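Local structure of uncharacterized protein (Klebsiella pneumoniae, 2A2L) at residues Q88-Y91 with G92-L95; Q94-Q98 with Q99-I103. The protein is of unknown function but belongs to the HbpS-like family of haem-degrading proteins, so a role connected with haem is possible though unproven. All blocks are in the same frame, centred on the assembly; numbering follows the deposited sequence.

In the fold
Both contacts lie in the long excursion between helix 59-72 and strand 107-111, which projects from the four-stranded antiparallel sheet and its helices and enters the interface of the eight-chain assembly. Contact 1 comes first along the chain and is the more distant, its centre about 20 Å from the chain centre against about 14 Å for contact 2. Their own centres are about 9 Å apart, and they share Gln94 and Leu95. Leu93 of contact 1 packs on Ile101 of contact 2, the two CD1 atoms 3.9 Å apart. Both touch a second and a third subunit, so this irregular loop, shaped by successive local turns, lies where copies of the protein meet.

Contact 1. Residues Q88-Y91 with G92-L95; sequences QSLY and GLQL
Leu90 O accepts the backbone N-H of Leu93 at 2.9 Å, a fairly straight bond (158° at the hydrogen) that closes a type II beta turn from Leu90 to Leu93. It overlaps a type I turn from Gln88 to Tyr91, closed by Tyr91 N on Gln88 O at 3.1 Å, the two sharing Leu90 and Tyr91. Gly92 takes the third position of the second turn, where the positive phi of a type II turn suits glycine.

Over this turn folds the side chain of Gln94. Its CG is tucked between the backbone N and the carbonyl carbon (chi1 53°), and a bend at chi2 swings the amide back, so that OE1 takes a weak, bent hydrogen bond from Gly92 N at 3.0 Å. The other end of the amide, NE2, comes within 4.1 Å of Tyr91 CD1; the amide and ring planes are nearly perpendicular, 82° apart. NE2 itself donates to Val84 O, earlier in the same loop. Leu93 lies beside Leu90, its CB 3.2 Å from Leu90 O and its CD2 4.3 Å from Leu90 CB, a loose apolar touch at the turn.

The Tyr91 side chain starts out away from the turn, its ring passing beside Gly92 N, and packs on Gln85 of a second subunit and on Tyr91 of a third, while Leu93 meets Ile62 of the second subunit. The buried Gln94 amide therefore has a partner at each end: a weak bond at OE1 and the bond from NE2 to Val84 O together favour one orientation of the amide and link the turn to an earlier part of the loop, beside a tyrosine packed against two other subunits.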
ATOM      1  N   GLN A  88     -21.427 -17.842   4.047  1.00 20.40           N
ATOM      2  CA  GLN A  88     -20.953 -18.480   5.294  1.00 20.37           C
ATOM      3  C   GLN A  88     -20.512 -17.471   6.330  1.00 20.36           C
ATOM      4  O   GLN A  88     -20.290 -16.309   6.003  1.00 20.39           O
ATOM      5  CB  GLN A  88     -19.803 -19.455   5.029  1.00 20.35           C
ATOM      6  CG  GLN A  88     -20.160 -20.586   4.064  1.00 20.52           C
ATOM      7  CD  GLN A  88     -21.516 -21.190   4.342  1.00 23.90           C
ATOM      8  OE1 GLN A  88     -21.747 -21.777   5.400  1.00 37.97           O
ATOM      9  NE2 GLN A  88     -22.420 -21.043   3.396  1.00 27.15           N
ATOM     10  N   SER A  89     -20.352 -17.922   7.574  1.00 20.31           N
ATOM     11  CA  SER A  89     -20.149 -17.009   8.706  1.00 20.28           C
ATOM     12  C   SER A  89     -18.995 -16.008   8.497  1.00 20.14           C
ATOM     13  O   SER A  89     -19.165 -14.792   8.680  1.00 20.10           O
ATOM     14  CB  SER A  89     -19.956 -17.797  10.012  1.00 20.29           C
ATOM     15  OG  SER A  89     -18.942 -18.788   9.855  1.00 20.67           O
ATOM     16  N   LEU A  90     -17.841 -16.522   8.088  1.00 19.97           N
ATOM     17  CA  LEU A  90     -16.618 -15.715   7.986  1.00 19.80           C
ATOM     18  C   LEU A  90     -16.348 -15.213   6.566  1.00 19.71           C
ATOM     19  O   LEU A  90     -15.222 -14.866   6.256  1.00 19.66           O
ATOM     20  CB  LEU A  90     -15.398 -16.491   8.530  1.00 19.77           C
ATOM     21  CG  LEU A  90     -15.354 -16.750  10.042  1.00 19.79           C
ATOM     22  CD1 LEU A  90     -14.532 -17.951  10.428  1.00 26.58           C
ATOM     23  CD2 LEU A  90     -14.869 -15.537  10.811  1.00 27.69           C
ATOM     24  N   TYR A  91     -17.378 -15.152   5.718  1.00 19.61           N
ATOM     25  CA  TYR A  91     -17.257 -14.519   4.392  1.00 19.52           C
ATOM     26  C   TYR A  91     -16.638 -13.135   4.519  1.00 19.51           C
ATOM     27  O   TYR A  91     -17.162 -12.288   5.224  1.00 19.46           O
ATOM     28  CB  TYR A  91     -18.633 -14.375   3.709  1.00 19.52           C
ATOM     29  CG  TYR A  91     -18.594 -13.762   2.303  1.00 19.45           C
ATOM     30  CD1 TYR A  91     -17.713 -14.260   1.317  1.00 13.90           C
ATOM     31  CD2 TYR A  91     -19.447 -12.708   1.947  1.00 10.02           C
ATOM     32  CE1 TYR A  91     -17.669 -13.708   0.029  1.00 17.17           C
ATOM     33  CE2 TYR A  91     -19.432 -12.163   0.632  1.00  2.00           C
ATOM     34  CZ  TYR A  91     -18.530 -12.664  -0.307  1.00 18.79           C
ATOM     35  OH  TYR A  91     -18.471 -12.134  -1.584  1.00 15.91           O
ATOM     36  N   GLY A  92     -15.524 -12.915   3.825  1.00 19.52           N
ATOM     37  CA  GLY A  92     -14.799 -11.645   3.892  1.00 19.49           C
ATOM     38  C   GLY A  92     -13.553 -11.678   4.767  1.00 19.47           C
ATOM     39  O   GLY A  92     -12.805 -10.713   4.818  1.00 19.52           O
ATOM     40  N   LEU A  93     -13.315 -12.798   5.446  1.00 19.46           N
ATOM     41  CA  LEU A  93     -12.054 -13.030   6.157  1.00 19.39           C
ATOM     42  C   LEU A  93     -10.821 -12.897   5.271  1.00 19.36           C
ATOM     43  O   LEU A  93      -9.723 -12.526   5.741  1.00 19.39           O
ATOM     44  CB  LEU A  93     -12.075 -14.415   6.775  1.00 19.38           C
ATOM     45  CG  LEU A  93     -10.922 -14.766   7.701  1.00 19.47           C
ATOM     46  CD1 LEU A  93     -10.763 -13.709   8.781  1.00 23.31           C
ATOM     47  CD2 LEU A  93     -11.141 -16.127   8.293  1.00 13.67           C
ATOM     48  N   GLN A  94     -11.011 -13.198   3.990  1.00 19.29           N
ATOM     49  CA  GLN A  94      -9.941 -13.249   3.011  1.00 19.27           C
ATOM     50  C   GLN A  94      -9.487 -11.833   2.591  1.00 19.30           C
ATOM     51  O   GLN A  94      -8.459 -11.674   1.895  1.00 19.27           O
ATOM     52  CB  GLN A  94     -10.419 -14.033   1.788  1.00 19.27           C
ATOM     53  CG  GLN A  94     -11.749 -13.525   1.208  1.00 19.16           C
ATOM     54  CD  GLN A  94     -12.922 -14.335   1.692  1.00 19.60           C
ATOM     55  OE1 GLN A  94     -13.125 -14.478   2.902  1.00 24.77           O
ATOM     56  NE2 GLN A  94     -13.694 -14.902   0.754  1.00 14.91           N
ATOM     57  N   LEU A  95     -10.255 -10.826   3.025  1.00 19.24           N
ATOM     58  CA  LEU A  95      -9.974  -9.438   2.720  1.00 19.28           C
ATOM     59  C   LEU A  95      -9.204  -8.745   3.833  1.00 19.25           C
ATOM     60  O   LEU A  95      -8.614  -7.691   3.634  1.00 19.23           O
ATOM     61  CB  LEU A  95     -11.263  -8.701   2.395  1.00 19.25           C
ATOM     62  CG  LEU A  95     -11.881  -9.206   1.087  1.00 19.41           C
ATOM     63  CD1 LEU A  95     -13.267  -8.634   0.919  1.00 32.36           C
ATOM     64  CD2 LEU A  95     -11.008  -8.810  -0.106  1.00 19.61           C
TER

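Contact 2. Residues Q94-Q98 with Q99-I103; sequences QLTNQ and QRIII
A short left-handed turn of 3-10 type, with Asn97, Gln98 and Gln99 all at positive phi, shapes this part of the interface loop. Gln99 N donates to Thr96 O at 2.9 Å and Arg100 N to Asn97 O at 3.0 Å, each donor standing well above the carbonyl plane. Gln99 then curls back, its chain bent at chi2 (77°), and NE2 forms a weak bond to Leu95 O at 2.8 Å. NE2 also makes a weak bond to Gln99 OE1 of the second subunit, and OE1 accepts from Gln99 NE2 of the third.

Two waters bridge Gln94 and Thr96 to the backbone of Ile101: one donates to Gln94 O and Ile101 O, the other donates to Thr96 O and accepts from Ile101 N. Ile101 CD1 touches Thr96 OG1 and Asn97 ND2, 3.7 Å from each. Asn97 ND2 donates to Thr96 OG1 at 3.0 Å as well as to Ser58 O of the second subunit. Arg100 CG lies 3.2 Å from Asn97 O, while its guanidinium makes a cation-pi contact with Trp68 and NE bonds Asn65 OD1. Trp68, which also meets Asn97 and Ile101, thus seats the loop on helix 59-72, with strand 107-111 following shortly after Ile103.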
ATOM      1  N   GLN A  94     -11.011 -13.198   3.990  1.00 19.29           N
ATOM      2  CA  GLN A  94      -9.941 -13.249   3.011  1.00 19.27           C
ATOM      3  C   GLN A  94      -9.487 -11.833   2.591  1.00 19.30           C
ATOM      4  O   GLN A  94      -8.459 -11.674   1.895  1.00 19.27           O
ATOM      5  CB  GLN A  94     -10.419 -14.033   1.788  1.00 19.27           C
ATOM      6  CG  GLN A  94     -11.749 -13.525   1.208  1.00 19.16           C
ATOM      7  CD  GLN A  94     -12.922 -14.335   1.692  1.00 19.60           C
ATOM      8  OE1 GLN A  94     -13.125 -14.478   2.902  1.00 24.77           O
ATOM      9  NE2 GLN A  94     -13.694 -14.902   0.754  1.00 14.91           N
ATOM     10  N   LEU A  95     -10.255 -10.826   3.025  1.00 19.24           N
ATOM     11  CA  LEU A  95      -9.974  -9.438   2.720  1.00 19.28           C
ATOM     12  C   LEU A  95      -9.204  -8.745   3.833  1.00 19.25           C
ATOM     13  O   LEU A  95      -8.614  -7.691   3.634  1.00 19.23           O
ATOM     14  CB  LEU A  95     -11.263  -8.701   2.395  1.00 19.25           C
ATOM     15  CG  LEU A  95     -11.881  -9.206   1.087  1.00 19.41           C
ATOM     16  CD1 LEU A  95     -13.267  -8.634   0.919  1.00 32.36           C
ATOM     17  CD2 LEU A  95     -11.008  -8.810  -0.106  1.00 19.61           C
ATOM     18  N   THR A  96      -9.177  -9.371   5.001  1.00 19.30           N
ATOM     19  CA  THR A  96      -8.474  -8.801   6.154  1.00 19.28           C
ATOM     20  C   THR A  96      -6.976  -9.088   6.138  1.00 19.32           C
ATOM     21  O   THR A  96      -6.492  -9.832   5.288  1.00 19.36           O
ATOM     22  CB  THR A  96      -9.099  -9.260   7.475  1.00 19.22           C
ATOM     23  OG1 THR A  96      -8.552 -10.524   7.859  1.00 19.22           O
ATOM     24  CG2 THR A  96     -10.592  -9.352   7.334  1.00 18.97           C
ATOM     25  N   ASN A  97      -6.244  -8.446   7.049  1.00 19.42           N
ATOM     26  CA  ASN A  97      -4.808  -8.639   7.197  1.00 19.49           C
ATOM     27  C   ASN A  97      -3.973  -8.453   5.935  1.00 19.62           C
ATOM     28  O   ASN A  97      -3.086  -9.261   5.654  1.00 19.62           O
ATOM     29  CB  ASN A  97      -4.539 -10.010   7.793  1.00 19.47           C
ATOM     30  CG  ASN A  97      -4.878 -10.064   9.221  1.00 19.31           C
ATOM     31  OD1 ASN A  97      -4.072  -9.687  10.055  1.00 17.12           O
ATOM     32  ND2 ASN A  97      -6.097 -10.495   9.533  1.00 20.30           N
ATOM     33  N   GLN A  98      -4.292  -7.412   5.170  1.00 19.77           N
ATOM     34  CA  GLN A  98      -3.632  -7.118   3.904  1.00 19.92           C
ATOM     35  C   GLN A  98      -3.735  -8.290   2.912  1.00 20.01           C
ATOM     36  O   GLN A  98      -2.860  -8.475   2.055  1.00 20.03           O
ATOM     37  CB  GLN A  98      -2.168  -6.691   4.138  1.00 19.91           C
ATOM     38  CG  GLN A  98      -1.984  -5.248   4.640  1.00 20.02           C
ATOM     39  CD  GLN A  98      -2.712  -4.970   5.948  1.00 42.25           C
ATOM     40  OE1 GLN A  98      -2.519  -5.677   6.947  1.00 46.36           O
ATOM     41  NE2 GLN A  98      -3.571  -3.952   5.945  1.00 37.67           N
ATOM     42  N   GLN A  99      -4.817  -9.058   3.036  1.00 20.10           N
ATOM     43  CA  GLN A  99      -5.032 -10.277   2.262  1.00 20.22           C
ATOM     44  C   GLN A  99      -3.950 -11.357   2.464  1.00 20.29           C
ATOM     45  O   GLN A  99      -3.626 -12.094   1.543  1.00 20.46           O
ATOM     46  CB  GLN A  99      -5.278  -9.956   0.786  1.00 20.16           C
ATOM     47  CG  GLN A  99      -6.461  -8.977   0.527  1.00 20.34           C
ATOM     48  CD  GLN A  99      -6.162  -7.467   0.803  1.00 24.42           C
ATOM     49  OE1 GLN A  99      -5.107  -6.917   0.431  1.00  6.51           O
ATOM     50  NE2 GLN A  99      -7.108  -6.807   1.462  1.00 12.40           N
ATOM     51  N   ARG A 100      -3.408 -11.475   3.681  1.00 20.36           N
ATOM     52  CA  ARG A 100      -2.379 -12.483   3.969  1.00 20.36           C
ATOM     53  C   ARG A 100      -3.009 -13.811   4.306  1.00 20.39           C
ATOM     54  O   ARG A 100      -2.313 -14.836   4.312  1.00 20.36           O
ATOM     55  CB  ARG A 100      -1.478 -12.065   5.140  1.00 20.33           C
ATOM     56  CG  ARG A 100      -0.491 -10.957   4.822  1.00 20.40           C
ATOM     57  CD  ARG A 100       0.606 -10.879   5.881  1.00 15.72           C
ATOM     58  NE  ARG A 100       1.638 -11.876   5.632  1.00 34.05           N
ATOM     59  CZ  ARG A 100       2.638 -12.143   6.465  1.00 26.79           C
ATOM     60  NH1 ARG A 100       2.736 -11.467   7.605  1.00 14.70           N
ATOM     61  NH2 ARG A 100       3.538 -13.076   6.151  1.00 16.60           N
ATOM     62  N   ILE A 101      -4.305 -13.800   4.631  1.00 20.42           N
ATOM     63  CA  ILE A 101      -4.978 -15.045   5.015  1.00 20.46           C
ATOM     64  C   ILE A 101      -5.281 -15.916   3.798  1.00 20.49           C
ATOM     65  O   ILE A 101      -6.085 -15.544   2.949  1.00 20.49           O
ATOM     66  CB  ILE A 101      -6.225 -14.854   5.919  1.00 20.44           C
ATOM     67  CG1 ILE A 101      -5.803 -14.317   7.289  1.00 20.36           C
ATOM     68  CG2 ILE A 101      -6.931 -16.195   6.130  1.00 20.44           C
ATOM     69  CD1 ILE A 101      -6.953 -13.835   8.143  1.00 24.99           C
ATOM     70  N   ILE A 102      -4.608 -17.059   3.706  1.00 20.53           N
ATOM     71  CA  ILE A 102      -4.848 -17.968   2.593  1.00 20.62           C
ATOM     72  C   ILE A 102      -5.915 -18.975   2.936  1.00 20.77           C
ATOM     73  O   ILE A 102      -6.014 -19.402   4.083  1.00 20.76           O
ATOM     74  CB  ILE A 102      -3.570 -18.645   2.077  1.00 20.66           C
ATOM     75  CG1 ILE A 102      -2.462 -17.607   1.851  1.00 20.44           C
ATOM     76  CG2 ILE A 102      -3.847 -19.355   0.757  1.00 20.45           C
ATOM     77  CD1 ILE A 102      -2.812 -16.605   0.777  1.00  6.85           C
ATOM     78  N   ILE A 103      -6.748 -19.317   1.953  1.00 20.96           N
ATOM     79  CA  ILE A 103      -8.018 -19.990   2.232  1.00 21.16           C
ATOM     80  C   ILE A 103      -8.160 -21.254   1.401  1.00 21.30           C
ATOM     81  O   ILE A 103      -9.246 -21.813   1.284  1.00 21.38           O
ATOM     82  CB  ILE A 103      -9.253 -19.055   1.994  1.00 21.13           C
ATOM     83  CG1 ILE A 103      -9.215 -18.444   0.588  1.00 21.20           C
ATOM     84  CG2 ILE A 103      -9.330 -17.996   3.079  1.00 21.03           C
ATOM     85  CD1 ILE A 103     -10.515 -17.871   0.123  1.00 23.22           C
TER
HETATM   86  O   HOH W   1      -6.739 -13.787   1.085  1.00 30.46           O
HETATM   87  O   HOH W   2      -6.952 -12.156   4.195  1.00 23.35           O
HETATM   88  O   HOH W   3      -1.478 -10.383   0.745  1.00 28.88           O